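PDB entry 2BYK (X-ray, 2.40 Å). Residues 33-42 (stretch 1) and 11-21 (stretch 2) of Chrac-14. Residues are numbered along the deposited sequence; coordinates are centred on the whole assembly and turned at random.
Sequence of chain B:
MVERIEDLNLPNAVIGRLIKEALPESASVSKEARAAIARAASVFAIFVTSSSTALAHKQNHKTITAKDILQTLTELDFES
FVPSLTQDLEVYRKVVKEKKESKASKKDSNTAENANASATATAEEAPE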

# COMPACT_ATOMS: atom_id res chain seq x y z
N ALA B 33 4.74 -2.12 16.59
CA ALA B 33 3.94 -1.40 15.60
C ALA B 33 4.57 -1.49 14.22
O ALA B 33 3.88 -1.72 13.22
CB ALA B 33 3.78 0.06 16.01
N ARG B 34 5.88 -1.30 14.15
CA ARG B 34 6.58 -1.37 12.88
C ARG B 34 6.45 -2.75 12.24
O ARG B 34 6.41 -2.87 11.02
CB ARG B 34 8.04 -0.98 13.08
CG ARG B 34 8.16 0.46 13.57
CD ARG B 34 9.59 0.97 13.59
NE ARG B 34 10.38 0.38 14.68
CZ ARG B 34 11.61 0.77 15.00
NH1 ARG B 34 12.22 1.75 14.32
NH2 ARG B 34 12.25 0.16 16.00
N ALA B 35 6.35 -3.78 13.07
CA ALA B 35 6.21 -5.15 12.59
C ALA B 35 4.86 -5.30 11.92
O ALA B 35 4.75 -5.86 10.83
CB ALA B 35 6.31 -6.11 13.74
N ALA B 36 3.82 -4.80 12.60
CA ALA B 36 2.47 -4.87 12.07
C ALA B 36 2.40 -4.12 10.74
O ALA B 36 1.93 -4.67 9.75
CB ALA B 36 1.50 -4.26 13.05
N ILE B 37 2.88 -2.89 10.73
CA ILE B 37 2.87 -2.07 9.52
C ILE B 37 3.50 -2.81 8.36
O ILE B 37 2.96 -2.84 7.25
CB ILE B 37 3.62 -0.74 9.75
CG1 ILE B 37 2.76 0.14 10.66
CG2 ILE B 37 3.89 -0.04 8.42
CD1 ILE B 37 3.46 1.37 11.15
N ALA B 38 4.64 -3.43 8.61
CA ALA B 38 5.32 -4.17 7.57
C ALA B 38 4.46 -5.34 7.09
O ALA B 38 4.35 -5.59 5.89
CB ALA B 38 6.66 -4.67 8.07
N ARG B 39 3.84 -6.06 8.03
CA ARG B 39 3.00 -7.19 7.64
C ARG B 39 1.85 -6.69 6.81
O ARG B 39 1.47 -7.30 5.81
CB ARG B 39 2.47 -7.90 8.87
CG ARG B 39 3.54 -8.51 9.75
CD ARG B 39 2.92 -9.49 10.73
NE ARG B 39 1.84 -8.85 11.47
CZ ARG B 39 2.00 -8.18 12.61
NH1 ARG B 39 3.21 -8.07 13.15
NH2 ARG B 39 0.95 -7.61 13.20
N ALA B 40 1.28 -5.57 7.24
CA ALA B 40 0.16 -4.95 6.56
C ALA B 40 0.51 -4.56 5.13
O ALA B 40 -0.27 -4.80 4.20
CB ALA B 40 -0.28 -3.73 7.33
N ALA B 41 1.68 -3.95 4.96
CA ALA B 41 2.14 -3.54 3.64
C ALA B 41 2.15 -4.76 2.72
O ALA B 41 1.85 -4.64 1.52
CB ALA B 41 3.53 -2.95 3.75
N SER B 42 2.47 -5.92 3.28
CA SER B 42 2.50 -7.18 2.52
C SER B 42 1.12 -7.58 2.08
O SER B 42 0.88 -7.81 0.89
CB SER B 42 3.09 -8.30 3.36
OG SER B 42 4.44 -8.05 3.67
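Stretch 2 11-21: PNAVIGRLIKE

How does the backbone of stretch 2 lie on stretch 1? Stretch 2 enters as loop around Asn 12 and is helical through Val 14 to Glu 21, with Ile 19 N hydrogen-bonded to Ile 15 O at 3.0 Å and Lys 20 N to Gly 16 O at 3.0 Å. Stretch 1 is helical throughout. The two axes approach to 10.3 Å, and their N-to-C directions make an angle of 108°, so the helices cross steeply and meet over a short patch. Ala 38 CA lies 6.6 Å from Ile 15 CA, and Arg 34 CA 7.1 Å from Gly 16 CA.

Which apolar side chains fill the crossing? Ile 15 and Ile 19, one helical turn apart, both point toward stretch 1. Ile 15 reaches over two alanines: its CD1 is 3.8 Å from Ala 38 CA and 4.1 Å from Ala 41 CB. At Ala 38 the end of Ile 15 comes as near the backbone as the methyl, with CD1 4.0 Å from Ala 38 CB; at Ala 41 it meets the methyl. Ile 15 CG2 also meets Ile 37 CG2 at 4.2 Å. Ile 19 packs more tightly, with its CD1 3.3 Å from Ile 37 CD1 and 4.1 Å from Arg 34 CG, so the arginine adds the aliphatic part of its chain to the apolar patch.

What happens where charged side chains meet? Lys 20 leaves its backbone sideways, but its end comes nearer, bringing NZ to 4.2 Å from Arg 34 NH1, at the edge of the guanidinium and near its plane. These like charges offer no electrostatic attraction to each other.

Do polar bonds hold the two stretches together? No hydrogen bond joins them among the atoms modelled. Even Pro 11 O, 4.3 Å from Ala 38 CB, faces a methyl group. The contact, burying 316 Å² over both sides, therefore rests mainly on apolar packing.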

# COMPACT_ATOMS: atom_id res chain seq x y z
N PRO B 11 12.33 -4.39 3.03
CA PRO B 11 11.06 -4.62 3.72
C PRO B 11 11.13 -4.31 5.21
O PRO B 11 10.16 -3.82 5.80
CB PRO B 11 10.60 -6.07 3.52
N ASN B 12 12.28 -4.58 5.82
CA ASN B 12 12.48 -4.32 7.25
C ASN B 12 13.22 -2.98 7.37
O ASN B 12 13.01 -2.21 8.31
CB ASN B 12 13.32 -5.45 7.88
CG ASN B 12 12.93 -5.75 9.33
OD1 ASN B 12 13.32 -6.78 9.88
ND2 ASN B 12 12.16 -4.85 9.94
N ALA B 13 14.08 -2.72 6.39
CA ALA B 13 14.89 -1.51 6.35
C ALA B 13 14.20 -0.32 5.69
O ALA B 13 14.11 0.76 6.28
CB ALA B 13 16.21 -1.80 5.63
N VAL B 14 13.74 -0.51 4.46
CA VAL B 14 13.06 0.53 3.70
C VAL B 14 11.67 0.92 4.27
O VAL B 14 11.16 2.01 4.01
CB VAL B 14 12.95 0.10 2.20
CG1 VAL B 14 12.63 -1.38 2.10
CG2 VAL B 14 11.90 0.92 1.49
N ILE B 15 11.07 0.04 5.07
CA ILE B 15 9.76 0.34 5.64
C ILE B 15 9.93 1.17 6.91
O ILE B 15 9.02 1.89 7.30
CB ILE B 15 8.95 -0.95 5.93
CG1 ILE B 15 8.43 -1.52 4.61
CG2 ILE B 15 7.80 -0.66 6.88
CD1 ILE B 15 7.47 -2.67 4.76
N GLY B 16 11.08 1.05 7.54
CA GLY B 16 11.33 1.82 8.74
C GLY B 16 11.52 3.28 8.37
O GLY B 16 11.16 4.18 9.13
N ARG B 17 12.08 3.50 7.19
CA ARG B 17 12.35 4.84 6.66
C ARG B 17 11.02 5.45 6.18
O ARG B 17 10.81 6.66 6.25
CB ARG B 17 13.33 4.73 5.49
CG ARG B 17 13.72 6.04 4.81
CD ARG B 17 14.23 5.78 3.39
NE ARG B 17 15.33 4.81 3.38
CZ ARG B 17 15.66 4.04 2.34
NH1 ARG B 17 14.96 4.13 1.21
NH2 ARG B 17 16.68 3.19 2.43
N LEU B 18 10.14 4.58 5.69
CA LEU B 18 8.82 4.99 5.23
C LEU B 18 8.00 5.47 6.43
O LEU B 18 7.33 6.50 6.36
CB LEU B 18 8.13 3.82 4.54
CG LEU B 18 8.10 3.82 3.01
CD1 LEU B 18 9.08 4.84 2.45
CD2 LEU B 18 8.41 2.42 2.51
N ILE B 19 8.06 4.70 7.52
CA ILE B 19 7.34 5.05 8.74
C ILE B 19 7.93 6.31 9.41
O ILE B 19 7.19 7.14 9.93
CB ILE B 19 7.34 3.86 9.73
CG1 ILE B 19 6.64 2.67 9.09
CG2 ILE B 19 6.63 4.24 11.01
CD1 ILE B 19 6.59 1.46 9.97
N LYS B 20 9.26 6.46 9.41
CA LYS B 20 9.87 7.64 10.02
C LYS B 20 9.55 8.89 9.20
O LYS B 20 9.36 9.97 9.74
CB LYS B 20 11.40 7.50 10.14
CG LYS B 20 11.87 6.52 11.23
CD LYS B 20 13.11 7.04 12.00
CE LYS B 20 13.67 6.02 13.02
NZ LYS B 20 14.32 4.81 12.41
N GLU B 21 9.47 8.71 7.89
CA GLU B 21 9.18 9.79 6.97
C GLU B 21 7.73 10.28 7.04
O GLU B 21 7.45 11.44 6.75
CB GLU B 21 9.47 9.32 5.55
CG GLU B 21 9.42 10.43 4.52
CD GLU B 21 9.10 9.90 3.14
OE1 GLU B 21 9.75 8.91 2.72
OE2 GLU B 21 8.20 10.48 2.49